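Local coordinates for NDP-rhamnosyltransferase (Saccharopolyspora spinosa, PDB 3TSA), which is a glycosyltransferase of the GT-B fold, built from two Rossmann-like domains that face each other across a cleft, at residues V311-F316 against G331-D336; R219-C224 against L289-G294. One frame throughout, in Å; residues are numbered along the deposited sequence.

Interaction 1: residues V311-F316 against G331-D336; sequences VLPQYF and GICLPD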
ATOM      1  N   VAL A 311     -27.279 -11.876   3.554  1.00 11.98           N
ATOM      2  CA  VAL A 311     -26.089 -12.474   4.133  1.00 12.08           C
ATOM      3  C   VAL A 311     -26.336 -13.974   4.268  1.00 12.45           C
ATOM      4  O   VAL A 311     -27.385 -14.377   4.748  1.00 14.07           O
ATOM      5  CB  VAL A 311     -25.760 -11.898   5.516  1.00 11.21           C
ATOM      6  CG1 VAL A 311     -24.336 -12.368   5.919  1.00 12.85           C
ATOM      7  CG2 VAL A 311     -25.738 -10.318   5.475  1.00 14.15           C
ATOM      8  N   LEU A 312     -25.422 -14.751   3.723  1.00 11.02           N
ATOM      9  CA  LEU A 312     -25.501 -16.233   3.881  1.00 11.36           C
ATOM     10  C   LEU A 312     -24.354 -16.662   4.732  1.00 10.88           C
ATOM     11  O   LEU A 312     -23.329 -17.159   4.274  1.00 12.11           O
ATOM     12  CB  LEU A 312     -25.427 -16.860   2.494  1.00 13.06           C
ATOM     13  CG  LEU A 312     -26.501 -16.633   1.386  1.00 19.67           C
ATOM     14  CD1 LEU A 312     -26.636 -15.259   0.956  1.00 22.33           C
ATOM     15  CD2 LEU A 312     -25.955 -17.415   0.176  1.00 26.62           C
ATOM     16  N   PRO A 313     -24.495 -16.543   6.076  1.00 10.76           N
ATOM     17  CA  PRO A 313     -23.338 -16.846   6.911  1.00 11.68           C
ATOM     18  C   PRO A 313     -22.930 -18.340   6.872  1.00 12.88           C
ATOM     19  O   PRO A 313     -23.806 -19.203   6.647  1.00 12.51           O
ATOM     20  CB  PRO A 313     -23.873 -16.511   8.331  1.00 13.29           C
ATOM     21  CG  PRO A 313     -25.426 -16.735   8.229  1.00 10.71           C
ATOM     22  CD  PRO A 313     -25.694 -16.172   6.844  1.00 11.37           C
ATOM     23  N   GLN A 314     -21.659 -18.564   7.057  1.00 11.77           N
ATOM     24  CA  GLN A 314     -21.058 -19.913   6.940  1.00 13.18           C
ATOM     25  C   GLN A 314     -20.313 -20.336   8.190  1.00 13.90           C
ATOM     26  O   GLN A 314     -20.427 -21.492   8.649  1.00 14.16           O
ATOM     27  CB  GLN A 314     -20.126 -19.973   5.703  1.00 12.26           C
ATOM     28  CG  GLN A 314     -20.776 -19.531   4.400  1.00 11.82           C
ATOM     29  CD  GLN A 314     -21.969 -20.420   3.988  1.00 11.00           C
ATOM     30  OE1 GLN A 314     -22.971 -19.903   3.494  1.00 17.47           O
ATOM     31  NE2 GLN A 314     -21.857 -21.731   4.218  1.00  8.97           N
ATOM     32  N   TYR A 315     -19.500 -19.438   8.748  1.00 11.42           N
ATOM     33  CA  TYR A 315     -18.621 -19.866   9.797  1.00 13.87           C
ATOM     34  C   TYR A 315     -18.157 -18.666  10.641  1.00 12.49           C
ATOM     35  O   TYR A 315     -18.462 -17.501  10.314  1.00 11.81           O
ATOM     36  CB  TYR A 315     -17.427 -20.664   9.238  1.00 10.63           C
ATOM     37  CG  TYR A 315     -16.522 -19.974   8.202  1.00 17.26           C
ATOM     38  CD1 TYR A 315     -16.261 -18.559   8.174  1.00 20.64           C
ATOM     39  CD2 TYR A 315     -15.849 -20.785   7.284  1.00 23.23           C
ATOM     40  CE1 TYR A 315     -15.378 -18.031   7.209  1.00 21.63           C
ATOM     41  CE2 TYR A 315     -14.977 -20.278   6.405  1.00 29.15           C
ATOM     42  CZ  TYR A 315     -14.753 -18.922   6.345  1.00 26.18           C
ATOM     43  OH  TYR A 315     -13.849 -18.463   5.415  1.00 28.10           O
ATOM     44  N   PHE A 316     -17.427 -18.973  11.716  1.00 13.39           N
ATOM     45  CA  PHE A 316     -16.840 -17.951  12.622  1.00 14.88           C
ATOM     46  C   PHE A 316     -17.813 -16.864  13.065  1.00 11.96           C
ATOM     47  O   PHE A 316     -18.822 -17.196  13.703  1.00 14.04           O
ATOM     48  CB  PHE A 316     -15.501 -17.463  12.074  1.00 16.57           C
ATOM     49  CG  PHE A 316     -14.490 -18.565  12.026  1.00 24.34           C
ATOM     50  CD1 PHE A 316     -14.034 -19.169  13.224  1.00 27.01           C
ATOM     51  CD2 PHE A 316     -14.123 -19.150  10.799  1.00 31.14           C
ATOM     52  CE1 PHE A 316     -13.139 -20.298  13.204  1.00 26.25           C
ATOM     53  CE2 PHE A 316     -13.238 -20.292  10.758  1.00 35.98           C
ATOM     54  CZ  PHE A 316     -12.744 -20.846  11.983  1.00 34.86           C
ATOM     55  N   GLY A 331     -30.551  -5.362   6.254  1.00 13.52           N
ATOM     56  CA  GLY A 331     -30.299  -6.548   5.385  1.00 13.71           C
ATOM     57  C   GLY A 331     -31.219  -7.674   5.792  1.00 13.20           C
ATOM     58  O   GLY A 331     -32.109  -7.522   6.687  1.00 14.21           O
ATOM     59  N   ILE A 332     -31.008  -8.786   5.101  1.00 13.35           N
ATOM     60  CA  ILE A 332     -31.767 -10.010   5.413  1.00 13.76           C
ATOM     61  C   ILE A 332     -30.717 -11.096   5.669  1.00 13.13           C
ATOM     62  O   ILE A 332     -29.717 -11.175   4.958  1.00 12.98           O
ATOM     63  CB  ILE A 332     -32.733 -10.344   4.260  1.00 13.51           C
ATOM     64  CG1 ILE A 332     -33.948  -9.377   4.268  1.00 15.53           C
ATOM     65  CG2 ILE A 332     -33.293 -11.806   4.438  1.00 16.14           C
ATOM     66  CD1 ILE A 332     -34.830  -9.548   3.081  1.00 20.80           C
ATOM     67  N   CYS A 333     -30.947 -11.931   6.700  1.00 13.76           N
ATOM     68  CA  CYS A 333     -30.081 -13.038   7.009  1.00 14.64           C
ATOM     69  C   CYS A 333     -30.756 -14.374   6.537  1.00 14.30           C
ATOM     70  O   CYS A 333     -31.953 -14.586   6.853  1.00 14.71           O
ATOM     71  CB  CYS A 333     -29.884 -13.021   8.552  1.00 15.14           C
ATOM     72  SG  CYS A 333     -29.047 -14.566   9.126  1.00 17.06           S
ATOM     73  N   LEU A 334     -30.074 -15.219   5.761  1.00 12.71           N
ATOM     74  CA  LEU A 334     -30.549 -16.639   5.585  1.00 11.76           C
ATOM     75  C   LEU A 334     -29.654 -17.482   6.504  1.00 12.61           C
ATOM     76  O   LEU A 334     -28.490 -17.743   6.177  1.00 14.23           O
ATOM     77  CB  LEU A 334     -30.475 -17.092   4.105  1.00 13.84           C
ATOM     78  CG  LEU A 334     -31.052 -16.118   3.053  1.00 15.13           C
ATOM     79  CD1 LEU A 334     -30.911 -16.650   1.622  1.00 15.02           C
ATOM     80  CD2 LEU A 334     -32.531 -15.874   3.390  1.00 20.34           C
ATOM     81  N   PRO A 335     -30.201 -17.935   7.651  1.00 12.52           N
ATOM     82  CA  PRO A 335     -29.273 -18.248   8.777  1.00 13.58           C
ATOM     83  C   PRO A 335     -28.701 -19.632   8.767  1.00 12.94           C
ATOM     84  O   PRO A 335     -27.792 -19.912   9.533  1.00 13.04           O
ATOM     85  CB  PRO A 335     -30.151 -18.092  10.011  1.00 13.93           C
ATOM     86  CG  PRO A 335     -31.530 -18.427   9.521  1.00 14.65           C
ATOM     87  CD  PRO A 335     -31.572 -17.753   8.136  1.00 15.23           C
ATOM     88  N   ASP A 336     -29.198 -20.464   7.875  1.00 13.41           N
ATOM     89  CA  ASP A 336     -28.756 -21.888   7.904  1.00 14.37           C
ATOM     90  C   ASP A 336     -28.973 -22.514   6.544  1.00 14.03           C
ATOM     91  O   ASP A 336     -29.408 -21.829   5.615  1.00 11.82           O
ATOM     92  CB  ASP A 336     -29.502 -22.697   9.019  1.00 12.77           C
ATOM     93  CG  ASP A 336     -30.961 -22.518   8.934  1.00 15.04           C
ATOM     94  OD1 ASP A 336     -31.484 -22.335   7.824  1.00 15.33           O
ATOM     95  OD2 ASP A 336     -31.612 -22.579  10.021  1.00 17.45           O
TER
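Val311 closes the short strand 309-311 and pairs in parallel with Cys333 of the edge strand 331-333. Val311 N donates to Ile332 O over 2.9 Å, and its own carbonyl takes the N-H of Leu334, Val311 O to Leu334 N 3.0 Å, both nearly along the C=O axes. One residue thus gives and receives, gripping the partner on both flanks of Cys333. Its side chain, CG1 anti to the backbone N (chi1 -168°), lies on the same face of the sheet as that of Cys333; a compact beta-branched residue suits this place beneath a helix. Leu312 no longer pairs with 331-333, though its backbone still bonds to Cys292. Leu312 CG lies 4.4 Å from Leu334 CD1, a loose apolar touch between two buried leucines. Pro313, which has no N-H to offer a ladder, instead sets its CG and CD against segment 331-336: Pro313 CD stands 3.3 Å from Leu334 O, and Pro313 CG is 4.3 Å from Cys333 SG. Beyond it the two segments diverge, while Asp336 caps helix 337-340 by accepting the N-H of Ala339 at OD1. Strand 331-333 is one of the two outermost in the six-stranded parallel sheet. Helix 318-327, the crossover between the two strands, lies over Val311, Pro313 and Cys333, whereas helix 343-354 packs on Leu312, Ile332 and Leu334.

Interaction 2: residues R219-C224 against L289-G294; sequences RRVCIC and LVICAG
Three backbone hydrogen bonds tie strand 219-224 to strand 289-292, two neighbours in a parallel sheet whose segment axes run 4.7 Å apart and 22° from alignment. Cys222 and Ile291 each use both N-H and C=O: Cys222 N donates to Leu289 O, and Cys222 O receives Ile291 N at 2.7 Å, the shortest of the three. Ile291 then returns its carbonyl to Cys224, with Ile291 O to Cys224 N 3.0 Å and the bond nearly along the C=O axis. CA-H...O contacts accompany the ladder, as from Val290 CA to Cys222 O at 3.3 Å. Where the strands end, a water accepts from Ala293 N at 2.9 Å and donates a weak bond to Cys224 O, carrying the link past the last direct rung.

The apolar contact centres on Ile291. Ile291 CD1 lies 3.6 Å from Val221 CG1, the two side chains crossing obliquely, and 3.9 Å from Ile223 CG1, the two isoleucines side by side and pointing the same way. Branched residues suit this extended backbone and fill the face they share with Leu289. Cys222, Cys224 and Cys292, with small thiol side chains, share the other face with Val290.

Helices 236-246 and 343-354 cover the isoleucine face, helix 296-304 touches Val290, Cys224 and Cys292, and strand 251-256 flanks 219-224, so this pair lies at the heart of the sheet.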
ATOM      1  N   ARG A 219     -31.595  -3.372 -11.971  1.00 12.74           N
ATOM      2  CA  ARG A 219     -31.395  -3.360 -10.474  1.00 13.45           C
ATOM      3  C   ARG A 219     -30.094  -4.124 -10.220  1.00 13.81           C
ATOM      4  O   ARG A 219     -30.052  -5.386 -10.364  1.00 15.22           O
ATOM      5  CB  ARG A 219     -32.570  -4.145  -9.858  1.00 14.75           C
ATOM      6  CG  ARG A 219     -33.933  -3.735 -10.429  1.00 13.06           C
ATOM      7  CD  ARG A 219     -34.119  -2.141 -10.258  1.00 14.99           C
ATOM      8  NE  ARG A 219     -34.213  -1.725  -8.840  1.00 17.71           N
ATOM      9  CZ  ARG A 219     -35.231  -1.971  -8.013  1.00 16.38           C
ATOM     10  NH1 ARG A 219     -35.217  -1.485  -6.760  1.00 14.55           N
ATOM     11  NH2 ARG A 219     -36.291  -2.658  -8.425  1.00 15.61           N
ATOM     12  N   ARG A 220     -29.025  -3.398  -9.907  1.00 12.92           N
ATOM     13  CA  ARG A 220     -27.719  -4.036  -9.882  1.00 13.14           C
ATOM     14  C   ARG A 220     -27.482  -4.679  -8.506  1.00 14.78           C
ATOM     15  O   ARG A 220     -27.574  -4.012  -7.457  1.00 13.40           O
ATOM     16  CB  ARG A 220     -26.642  -2.986 -10.190  1.00 15.48           C
ATOM     17  CG  ARG A 220     -25.273  -3.579 -10.298  1.00 17.46           C
ATOM     18  CD  ARG A 220     -24.255  -2.570 -10.957  1.00 17.48           C
ATOM     19  NE  ARG A 220     -24.462  -2.321 -12.371  1.00 15.81           N
ATOM     20  CZ  ARG A 220     -23.805  -1.382 -13.046  1.00 22.67           C
ATOM     21  NH1 ARG A 220     -22.928  -0.639 -12.404  1.00 20.29           N
ATOM     22  NH2 ARG A 220     -24.037  -1.153 -14.319  1.00 27.41           N
ATOM     23  N   VAL A 221     -27.212  -5.980  -8.489  1.00 12.16           N
ATOM     24  CA  VAL A 221     -26.999  -6.752  -7.288  1.00 12.07           C
ATOM     25  C   VAL A 221     -25.591  -7.306  -7.408  1.00 14.23           C
ATOM     26  O   VAL A 221     -25.272  -7.999  -8.389  1.00 14.23           O
ATOM     27  CB  VAL A 221     -28.017  -7.922  -7.289  1.00 11.92           C
ATOM     28  CG1 VAL A 221     -27.713  -8.989  -6.162  1.00 18.38           C
ATOM     29  CG2 VAL A 221     -29.431  -7.350  -7.110  1.00 14.50           C
ATOM     30  N   CYS A 222     -24.713  -7.047  -6.416  1.00 13.57           N
ATOM     31  CA  CYS A 222     -23.389  -7.652  -6.450  1.00 13.99           C
ATOM     32  C   CYS A 222     -23.357  -8.929  -5.578  1.00 13.67           C
ATOM     33  O   CYS A 222     -23.746  -8.859  -4.399  1.00 15.05           O
ATOM     34  CB  CYS A 222     -22.333  -6.650  -5.963  1.00 13.78           C
ATOM     35  SG  CYS A 222     -20.643  -7.305  -5.763  1.00 16.55           S
ATOM     36  N   ILE A 223     -22.756 -10.001  -6.076  1.00 11.96           N
ATOM     37  CA  ILE A 223     -22.534 -11.228  -5.327  1.00 12.32           C
ATOM     38  C   ILE A 223     -21.047 -11.299  -5.148  1.00 14.55           C
ATOM     39  O   ILE A 223     -20.294 -11.345  -6.139  1.00 14.93           O
ATOM     40  CB  ILE A 223     -23.060 -12.488  -6.100  1.00 11.19           C
ATOM     41  CG1 ILE A 223     -24.562 -12.383  -6.277  1.00 13.18           C
ATOM     42  CG2 ILE A 223     -22.583 -13.768  -5.367  1.00 10.45           C
ATOM     43  CD1 ILE A 223     -25.038 -13.441  -7.361  1.00 13.80           C
ATOM     44  N   CYS A 224     -20.611 -11.245  -3.874  1.00 14.36           N
ATOM     45  CA  CYS A 224     -19.193 -11.149  -3.556  1.00 16.30           C
ATOM     46  C   CYS A 224     -18.887 -12.122  -2.411  1.00 18.00           C
ATOM     47  O   CYS A 224     -19.467 -12.006  -1.271  1.00 15.79           O
ATOM     48  CB  CYS A 224     -18.884  -9.728  -3.177  1.00 15.90           C
ATOM     49  SG  CYS A 224     -17.064  -9.579  -2.900  1.00 21.67           S
ATOM     50  N   LEU A 289     -27.786  -3.793  -3.741  1.00 14.16           N
ATOM     51  CA  LEU A 289     -27.786  -4.912  -2.781  1.00 13.16           C
ATOM     52  C   LEU A 289     -26.463  -5.660  -2.921  1.00 13.62           C
ATOM     53  O   LEU A 289     -25.961  -5.717  -4.068  1.00 15.60           O
ATOM     54  CB  LEU A 289     -28.994  -5.844  -3.055  1.00 11.83           C
ATOM     55  CG  LEU A 289     -29.132  -7.152  -2.261  1.00 12.91           C
ATOM     56  CD1 LEU A 289     -29.375  -6.862  -0.785  1.00 14.86           C
ATOM     57  CD2 LEU A 289     -30.225  -8.073  -2.843  1.00 14.10           C
ATOM     58  N   VAL A 290     -25.904  -6.198  -1.806  1.00 11.43           N
ATOM     59  CA  VAL A 290     -24.741  -7.026  -1.878  1.00 11.83           C
ATOM     60  C   VAL A 290     -25.153  -8.403  -1.335  1.00 13.17           C
ATOM     61  O   VAL A 290     -25.777  -8.422  -0.262  1.00 14.70           O
ATOM     62  CB  VAL A 290     -23.563  -6.515  -1.011  1.00 11.93           C
ATOM     63  CG1 VAL A 290     -22.358  -7.546  -1.105  1.00 15.06           C
ATOM     64  CG2 VAL A 290     -23.157  -5.216  -1.607  1.00 18.38           C
ATOM     65  N   ILE A 291     -24.891  -9.479  -2.070  1.00 12.94           N
ATOM     66  CA  ILE A 291     -25.169 -10.827  -1.441  1.00 11.40           C
ATOM     67  C   ILE A 291     -23.765 -11.339  -1.102  1.00 12.56           C
ATOM     68  O   ILE A 291     -22.884 -11.424  -1.979  1.00 12.55           O
ATOM     69  CB  ILE A 291     -25.828 -11.842  -2.475  1.00 12.50           C
ATOM     70  CG1 ILE A 291     -27.235 -11.374  -2.879  1.00 12.18           C
ATOM     71  CG2 ILE A 291     -25.942 -13.250  -1.847  1.00 14.04           C
ATOM     72  CD1 ILE A 291     -27.829 -12.000  -4.145  1.00 13.95           C
ATOM     73  N   CYS A 292     -23.569 -11.711   0.159  1.00 13.29           N
ATOM     74  CA  CYS A 292     -22.247 -12.112   0.622  1.00 13.21           C
ATOM     75  C   CYS A 292     -22.357 -13.123   1.746  1.00 12.89           C
ATOM     76  O   CYS A 292     -23.459 -13.455   2.188  1.00 12.50           O
ATOM     77  CB  CYS A 292     -21.455 -10.894   1.075  1.00 14.68           C
ATOM     78  SG  CYS A 292     -22.228  -9.935   2.443  1.00 16.55           S
ATOM     79  N   ALA A 293     -21.224 -13.539   2.294  1.00 12.55           N
ATOM     80  CA  ALA A 293     -21.308 -14.576   3.357  1.00 12.16           C
ATOM     81  C   ALA A 293     -21.171 -13.889   4.747  1.00 13.77           C
ATOM     82  O   ALA A 293     -21.357 -14.559   5.812  1.00 12.28           O
ATOM     83  CB  ALA A 293     -20.193 -15.622   3.140  1.00 11.88           C
ATOM     84  N   GLY A 294     -20.866 -12.579   4.773  1.00 15.32           N
ATOM     85  CA  GLY A 294     -20.770 -11.857   6.046  1.00 15.60           C
ATOM     86  C   GLY A 294     -19.335 -11.637   6.535  1.00 17.58           C
ATOM     87  O   GLY A 294     -19.116 -11.144   7.613  1.00 21.08           O
TER
HETATM   88  O   HOH W   1     -18.449 -12.668   1.814  1.00 30.46           O

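Both interactions join parallel neighbours of one six-stranded sheet, but at different depths. Interaction 2 is a buried pair in the middle, with three direct hydrogen bonds and branched side chains meeting across one face; interaction 1, partly buried, holds the edge strand by two bonds around a single bridge before proline and loop take over. They meet directly: Leu312 N lies 2.8 Å from Cys292 O, a probable hydrogen bond, and Leu312 CD1 packs 3.5 Å from Ile291 CG2. Strand 309-311, continued by Leu312, therefore bridges the central pair to the edge strand, and helix 343-354 is common to both contacts, packing against side chains of each.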